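Local coordinates for CELL WALL surface anchor family protein (Streptococcus pneumoniae, PDB 2WW8), which serves as the pilus adhesin RrgA and probably recognises host cells through an integrin-like, metal-binding domain, at residues D232-N235 with S236-N239; R247-R250 with A251-T255; N348-M351 with Y352-A356; A356-T359 with Q360-L363. All coordinates share one frame; numbering follows the deposited sequence.

Interactions 1, 3 and 4 meet round one magnesium site at the C-terminal end of strand 225-232 of a parallel sheet, and interaction 2 lies beside it on helix 247-263. Interactions 1 and 4 are buried, whereas 2 and 3 are partly buried, with E253 and R349 exposed. The chemistry follows this placement: interaction 1 rests on metal bonds and serine-aspartate hydrogen bonds, interaction 2 on regular helical bonds, interaction 3 on short turns and an aromatic edge, and interaction 4 on a helix start where a lysine CB covers a phenylalanine face. Backbone bonds tie M237 to A248 and N235 to G355, joining interaction 1 to 2 and 3. Residues 348-356 and 356-363 share A356.

Interaction 1: residues D232-N235 with S236-N239; sequences DNSN and SMSN. With MG (magnesium ion), chain B.
S234 OG is gripped twice: it binds the magnesium ion at 2.2 Å, together with S236 OG at 2.2 Å, and it donates to D232 OD1 over 2.6 Å. The spacing D-x-S-x-S, placed right after strand 225-232, marks this as a metal-ion-dependent adhesion site (MIDAS), as in the von Willebrand factor A domains of integrins. Both serines hold OG between backbone N and carbonyl carbon (chi1 61° in S234, 59° in S236), which turns the two oxygens toward the same ion. Their mutual closeness reflects the shared metal and is not a hydrogen bond. D387 OD1 and three waters bring the ion to six ligands.

D232 stands in the second shell. Its OD1 also accepts from S234 N at 2.8 Å with an N-H...O angle of 161°, the Asx turn that brings S234 round to the metal. The bond from S234 OG uses the syn lone pair, while the backbone N comes nearly along the C-O axis of the carboxylate. D232 OD2 accepts a hydrogen bond from metal-bound water 1 at 2.6 Å and is fixed further by T386 OG1 and D387 N, so the carboxylate is held at both oxygens and can hardly rotate.

Beyond the serines the chain curls into a 3-10 turn. M237 N bonds S234 O at 2.9 Å and S238 N bonds N235 O at 2.9 Å. The bent M237 side chain folds back against the backbone of D232, its CG 3.5 Å from D232 O.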
# COMPACT_ATOMS: atom_id res chain seq x y z
N ASP A 232 -36.94 -1.24 12.61
CA ASP A 232 -37.54 -1.66 13.89
C ASP A 232 -36.46 -1.89 14.95
O ASP A 232 -35.49 -2.65 14.77
CB ASP A 232 -38.44 -2.89 13.55
CG ASP A 232 -39.17 -3.54 14.73
OD1 ASP A 232 -38.80 -3.34 15.91
OD2 ASP A 232 -40.12 -4.29 14.38
N ASN A 233 -36.58 -1.18 16.08
CA ASN A 233 -35.64 -1.36 17.21
C ASN A 233 -36.45 -1.78 18.47
O ASN A 233 -36.08 -1.43 19.60
CB ASN A 233 -34.80 -0.10 17.46
CG ASN A 233 -33.59 -0.31 18.39
OD1 ASN A 233 -33.46 0.43 19.36
ND2 ASN A 233 -32.75 -1.30 18.15
N SER A 234 -37.56 -2.51 18.27
CA SER A 234 -38.41 -2.98 19.37
C SER A 234 -37.60 -4.00 20.25
O SER A 234 -36.56 -4.53 19.83
CB SER A 234 -39.72 -3.61 18.84
OG SER A 234 -39.35 -4.72 18.03
N ASN A 235 -38.07 -4.27 21.47
CA ASN A 235 -37.33 -5.11 22.43
C ASN A 235 -37.00 -6.51 21.87
O ASN A 235 -35.92 -7.03 22.12
CB ASN A 235 -38.20 -5.28 23.69
CG ASN A 235 -38.42 -3.96 24.42
OD1 ASN A 235 -37.62 -3.04 24.30
ND2 ASN A 235 -39.52 -3.87 25.14
N SER A 236 -37.94 -7.12 21.12
CA SER A 236 -37.75 -8.42 20.48
C SER A 236 -36.51 -8.44 19.58
O SER A 236 -36.04 -9.52 19.22
CB SER A 236 -38.95 -8.73 19.60
OG SER A 236 -39.14 -7.75 18.58
N MET A 237 -36.02 -7.27 19.14
CA MET A 237 -34.78 -7.29 18.33
C MET A 237 -33.52 -7.54 19.14
O MET A 237 -32.47 -7.74 18.58
CB MET A 237 -34.60 -5.97 17.52
CG MET A 237 -35.75 -5.66 16.55
SD MET A 237 -35.56 -6.71 15.10
CE MET A 237 -34.17 -5.96 14.25
N SER A 238 -33.58 -7.43 20.47
CA SER A 238 -32.45 -7.73 21.34
C SER A 238 -31.65 -8.96 20.92
O SER A 238 -32.22 -10.03 20.65
CB SER A 238 -33.03 -7.98 22.75
OG SER A 238 -32.06 -8.66 23.52
N ASN A 239 -30.32 -8.85 20.88
CA ASN A 239 -29.48 -9.80 20.16
C ASN A 239 -29.57 -11.21 20.79
O ASN A 239 -29.49 -12.25 20.08
CB ASN A 239 -28.04 -9.28 20.19
CG ASN A 239 -27.81 -8.20 19.13
OD1 ASN A 239 -28.39 -8.27 18.06
ND2 ASN A 239 -27.02 -7.19 19.44
MG MG B . -40.55 -6.48 17.51
O HOH W 1 -41.68 -5.30 16.22
O HOH W 2 -41.65 -6.29 19.21
O HOH W 3 -41.51 -8.32 17.27

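Interaction 2: residues R247-R250 with A251-T255; sequences RAER and AGEAT
Regular alpha-helical geometry joins R247-R250 to A251-T255: four consecutive i to i+4 bonds, from A251 N to R247 O through A254 N to R250 O, all have angles of 155° or more. The side chains add little to one another. E253 is the main one to reach back, with CG anti to its own carbonyl carbon, which lays its aliphatic part over the preceding turn; CG stands 3.2 Å from E249 O. The carboxylates of E249 and E253 are near but not touching, OE1 of the former 5.0 Å from OE2 of the latter, and E249 is instead held by a salt bridge to R246. T255 turns its hydroxyl inward to the helix: OG1 donates to A251 O at 2.8 Å, and T255 N reaches the same oxygen from the other face of the carbonyl plane, so one acceptor carries two bonds. R247, extended beyond CG, leads away to a salt bridge with D387, a magnesium ligand, while R250 NH1 bonds T572 OG1. The small residues form the buried side: A251 and T255 rest on strands 225-232 and 379-386, and A254 packs against helix 575-583.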
# COMPACT_ATOMS: atom_id res chain seq x y z
N ARG A 247 -30.75 -10.39 16.22
CA ARG A 247 -31.56 -9.61 15.29
C ARG A 247 -31.05 -8.18 15.07
O ARG A 247 -30.86 -7.76 13.91
CB ARG A 247 -33.04 -9.57 15.69
CG ARG A 247 -33.73 -10.95 15.52
CD ARG A 247 -35.23 -10.81 15.79
NE ARG A 247 -35.88 -12.11 15.67
CZ ARG A 247 -37.15 -12.30 15.98
NH1 ARG A 247 -37.89 -11.30 16.46
NH2 ARG A 247 -37.64 -13.52 15.85
N ALA A 248 -30.83 -7.45 16.17
CA ALA A 248 -30.45 -6.04 16.07
C ALA A 248 -29.11 -5.90 15.34
O ALA A 248 -28.96 -5.06 14.42
CB ALA A 248 -30.47 -5.38 17.42
N GLU A 249 -28.15 -6.71 15.75
CA GLU A 249 -26.84 -6.51 15.16
C GLU A 249 -26.84 -6.86 13.68
O GLU A 249 -26.18 -6.19 12.88
CB GLU A 249 -25.69 -7.14 15.96
CG GLU A 249 -25.42 -8.55 15.71
CD GLU A 249 -24.36 -9.18 16.60
OE1 GLU A 249 -23.82 -8.57 17.54
OE2 GLU A 249 -24.11 -10.36 16.34
N ARG A 250 -27.53 -7.91 13.30
CA ARG A 250 -27.53 -8.29 11.91
C ARG A 250 -28.34 -7.33 11.04
O ARG A 250 -27.97 -7.10 9.90
CB ARG A 250 -27.89 -9.77 11.70
CG ARG A 250 -26.85 -10.72 12.33
CD ARG A 250 -27.28 -12.16 12.25
NE ARG A 250 -26.24 -12.97 12.83
CZ ARG A 250 -26.32 -14.27 13.15
NH1 ARG A 250 -27.42 -15.00 12.93
NH2 ARG A 250 -25.26 -14.87 13.67
N ALA A 251 -29.47 -6.85 11.53
CA ALA A 251 -30.29 -5.88 10.77
C ALA A 251 -29.50 -4.60 10.68
O ALA A 251 -29.62 -3.99 9.63
CB ALA A 251 -31.61 -5.59 11.47
N GLY A 252 -28.76 -4.21 11.73
CA GLY A 252 -27.91 -3.01 11.72
C GLY A 252 -26.74 -3.14 10.73
O GLY A 252 -26.53 -2.25 9.91
N GLU A 253 -26.01 -4.25 10.78
CA GLU A 253 -24.95 -4.46 9.79
C GLU A 253 -25.49 -4.50 8.35
O GLU A 253 -24.81 -3.97 7.45
CB GLU A 253 -24.11 -5.71 10.08
CG GLU A 253 -23.40 -5.71 11.47
CD GLU A 253 -22.88 -7.09 11.98
OE1 GLU A 253 -23.21 -8.17 11.40
OE2 GLU A 253 -22.14 -7.11 13.01
N ALA A 254 -26.66 -5.12 8.13
CA ALA A 254 -27.27 -5.17 6.80
C ALA A 254 -27.66 -3.72 6.38
O ALA A 254 -27.40 -3.33 5.25
CB ALA A 254 -28.52 -6.06 6.78
N THR A 255 -28.23 -2.93 7.29
CA THR A 255 -28.60 -1.55 6.97
C THR A 255 -27.38 -0.73 6.52
O THR A 255 -27.45 -0.08 5.45
CB THR A 255 -29.34 -0.90 8.16
OG1 THR A 255 -30.51 -1.66 8.44
CG2 THR A 255 -29.73 0.59 7.96

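Interaction 3: residues N348-M351 with Y352-A356; sequences NRLM and YQFGA
R349 O faces the Y352 and Q353 side chains and takes two weak bonds, from Y352 N and from Q353 NE2 at 3.5 Å. The second depends on the shape of Q353, whose CG stands anti to its carbonyl carbon and whose chain bends at chi2 (-58°), curling the amide back over the preceding turn; on the way its CG passes 3.3 Å from L350 O. In Y352, CG anti to the backbone N (chi1 -179°) carries the phenol outward from the turn; CB is the side-chain atom of Y352 that approaches R349 O, at 3.3 Å.

F354 points toward the turn and presents the rim of its ring. L350 O lies in the ring plane, 3.6 Å from CD1 of F354, as expected of a carbonyl oxygen beside weakly positive ring hydrogens. Slightly farther along the same rim, F354 CE1 is 4.3 Å from L350 CD1, a loose apolar touch. L350 and F354 both pack on T314 of strand 311-315, and F354 also reaches F285 and V287 of strand 284-292.

The backbone beneath these groups keeps to i to i+3 bonding: Q353 N meets L350 O at 2.9 Å and F354 N meets M351 O at 3.1 Å. Outgoing bonds link Y352 O to N235 ND2 and the backbone of G355 to that of N235. Successive turns with 3-10 character thus form a loop against the D-x-S-x-S segment of a MIDAS.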
# COMPACT_ATOMS: atom_id res chain seq x y z
N ASN A 348 -37.89 -4.28 34.02
CA ASN A 348 -37.28 -3.53 35.12
C ASN A 348 -36.44 -2.32 34.63
O ASN A 348 -36.11 -1.42 35.42
CB ASN A 348 -36.46 -4.43 36.04
CG ASN A 348 -35.46 -5.26 35.29
OD1 ASN A 348 -35.81 -6.06 34.38
ND2 ASN A 348 -34.19 -5.06 35.64
N ARG A 349 -36.11 -2.31 33.34
CA ARG A 349 -35.50 -1.14 32.75
C ARG A 349 -36.55 -0.16 32.27
O ARG A 349 -37.49 -0.52 31.59
CB ARG A 349 -34.58 -1.46 31.56
CG ARG A 349 -33.20 -2.00 32.00
CD ARG A 349 -32.60 -1.21 33.18
NE ARG A 349 -31.32 -1.70 33.73
CZ ARG A 349 -30.13 -1.58 33.13
NH1 ARG A 349 -29.98 -0.98 31.95
NH2 ARG A 349 -29.06 -2.08 33.71
N LEU A 350 -36.33 1.12 32.56
CA LEU A 350 -37.11 2.17 31.95
C LEU A 350 -37.13 2.06 30.41
O LEU A 350 -38.17 2.20 29.80
CB LEU A 350 -36.51 3.51 32.39
CG LEU A 350 -37.07 4.74 31.63
CD1 LEU A 350 -38.47 5.00 32.19
CD2 LEU A 350 -36.13 5.95 31.90
N MET A 351 -36.00 1.82 29.74
CA MET A 351 -36.05 1.92 28.28
C MET A 351 -36.86 0.83 27.63
O MET A 351 -37.29 0.97 26.48
CB MET A 351 -34.67 1.95 27.64
CG MET A 351 -33.79 3.11 28.19
SD MET A 351 -34.59 4.73 27.76
CE MET A 351 -34.86 4.51 25.99
N TYR A 352 -37.06 -0.27 28.35
CA TYR A 352 -37.96 -1.35 27.87
C TYR A 352 -39.37 -0.82 27.62
O TYR A 352 -40.09 -1.29 26.71
CB TYR A 352 -37.90 -2.43 28.98
CG TYR A 352 -38.74 -3.65 28.69
CD1 TYR A 352 -40.13 -3.64 28.88
CD2 TYR A 352 -38.15 -4.80 28.13
CE1 TYR A 352 -40.91 -4.78 28.57
CE2 TYR A 352 -38.92 -5.92 27.83
CZ TYR A 352 -40.26 -5.90 28.08
OH TYR A 352 -41.00 -7.01 27.80
N GLN A 353 -39.77 0.18 28.42
CA GLN A 353 -41.15 0.68 28.29
C GLN A 353 -41.37 1.34 26.92
O GLN A 353 -42.52 1.55 26.57
CB GLN A 353 -41.54 1.64 29.42
CG GLN A 353 -41.08 1.08 30.83
CD GLN A 353 -41.67 -0.30 31.14
OE1 GLN A 353 -42.83 -0.55 30.80
NE2 GLN A 353 -40.88 -1.18 31.77
N PHE A 354 -40.30 1.66 26.18
CA PHE A 354 -40.40 2.34 24.88
C PHE A 354 -40.21 1.41 23.70
O PHE A 354 -40.07 1.87 22.55
CB PHE A 354 -39.35 3.49 24.86
CG PHE A 354 -39.67 4.58 25.87
CD1 PHE A 354 -39.42 4.40 27.22
CD2 PHE A 354 -40.33 5.73 25.47
CE1 PHE A 354 -39.76 5.39 28.15
CE2 PHE A 354 -40.68 6.74 26.41
CZ PHE A 354 -40.43 6.55 27.72
N GLY A 355 -40.21 0.09 23.94
CA GLY A 355 -39.83 -0.82 22.85
C GLY A 355 -40.93 -1.68 22.23
O GLY A 355 -40.66 -2.84 21.91
N ALA A 356 -42.15 -1.17 22.12
CA ALA A 356 -43.22 -1.84 21.40
C ALA A 356 -43.11 -1.47 19.88
O ALA A 356 -42.09 -0.94 19.46
CB ALA A 356 -44.59 -1.40 21.93

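Interaction 4: residues A356-T359 with Q360-L363; sequences ATFT and QKAL
The main side-chain contact is a CH-pi interaction between F358 and K361. K361 CB sits 3.6 Å from the centroid of the F358 ring and only 7° off its normal, so the lysine root covers the middle of one face. Further out, K361 CD stays 3.8 Å from F358 CD2 before the chain runs on, extended. The F358 CG lies anti to its backbone N (chi1 -167°), which swings the ring forward alongside the first turn of the helix.

Apolar contacts lie beside it. Q360 CB is 3.8 Å from F358 CE1, approaching obliquely, and the amide plane of Q360 stands 78° from the ring. T359 and L363 lie side by side and point the same way, their methyls CG2 and CD1 4.0 Å apart.

Backbone hydrogen bonds set the helix going. F358 occupies the N-cap position, and its O receives a weak bond from K361 N, at 3.3 Å. One residue on, L363 N bonds T359 O at 3.0 Å, the first regular i to i+4 bond between these residues. The polar side-chain ends turn to outside partners: Q360 OE1 accepts from Y394 N, and K361 NZ forms a salt bridge with E437.

The residues just before this start connect it to the metal. T357 OG1 comes near the magnesium ion without binding it directly, and the methyl of T357 packs near D232. A threonine in this loop, followed by a helix, is consistent with the second MIDAS loop of von Willebrand factor A domains, those of integrins included.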
# COMPACT_ATOMS: atom_id res chain seq x y z
N ALA A 356 -42.15 -1.17 22.12
CA ALA A 356 -43.22 -1.84 21.40
C ALA A 356 -43.11 -1.47 19.88
O ALA A 356 -42.09 -0.94 19.46
CB ALA A 356 -44.59 -1.40 21.93
N THR A 357 -44.17 -1.65 19.10
CA THR A 357 -44.13 -1.62 17.64
C THR A 357 -45.21 -0.67 17.09
O THR A 357 -46.35 -1.09 16.83
CB THR A 357 -44.23 -3.03 17.06
OG1 THR A 357 -43.28 -3.84 17.76
CG2 THR A 357 -43.90 -3.07 15.51
N PHE A 358 -44.84 0.61 16.94
CA PHE A 358 -45.79 1.62 16.43
C PHE A 358 -45.51 1.90 14.94
O PHE A 358 -44.91 2.89 14.57
CB PHE A 358 -45.69 2.91 17.22
CG PHE A 358 -46.82 3.90 17.00
CD1 PHE A 358 -47.84 3.69 16.06
CD2 PHE A 358 -46.90 5.00 17.85
CE1 PHE A 358 -48.88 4.63 15.91
CE2 PHE A 358 -47.94 5.95 17.72
CZ PHE A 358 -48.93 5.79 16.75
N THR A 359 -45.92 0.94 14.12
CA THR A 359 -45.54 0.87 12.70
C THR A 359 -46.10 2.11 11.98
O THR A 359 -45.38 2.73 11.20
CB THR A 359 -46.19 -0.38 12.04
OG1 THR A 359 -45.79 -1.51 12.82
CG2 THR A 359 -45.66 -0.60 10.57
N GLN A 360 -47.33 2.52 12.29
CA GLN A 360 -47.93 3.65 11.58
C GLN A 360 -47.13 4.93 11.66
O GLN A 360 -46.97 5.70 10.70
CB GLN A 360 -49.32 3.90 12.17
CG GLN A 360 -50.08 4.93 11.41
CD GLN A 360 -51.48 5.17 12.00
OE1 GLN A 360 -51.90 4.60 13.04
NE2 GLN A 360 -52.23 6.06 11.29
N LYS A 361 -46.59 5.16 12.84
CA LYS A 361 -45.83 6.37 13.11
C LYS A 361 -44.52 6.38 12.29
O LYS A 361 -44.06 7.44 11.80
CB LYS A 361 -45.56 6.48 14.63
CG LYS A 361 -44.87 7.80 15.09
CD LYS A 361 -44.83 7.93 16.65
CE LYS A 361 -44.53 9.42 17.02
NZ LYS A 361 -44.51 9.62 18.50
N ALA A 362 -43.94 5.21 12.12
CA ALA A 362 -42.75 5.08 11.33
C ALA A 362 -43.05 5.33 9.85
O ALA A 362 -42.27 6.00 9.20
CB ALA A 362 -42.19 3.65 11.48
N LEU A 363 -44.11 4.71 9.33
CA LEU A 363 -44.53 4.92 7.94
C LEU A 363 -44.83 6.42 7.74
O LEU A 363 -44.47 7.00 6.72
CB LEU A 363 -45.77 4.05 7.65
CG LEU A 363 -45.51 2.55 7.51
CD1 LEU A 363 -46.86 1.79 7.54
CD2 LEU A 363 -44.65 2.17 6.28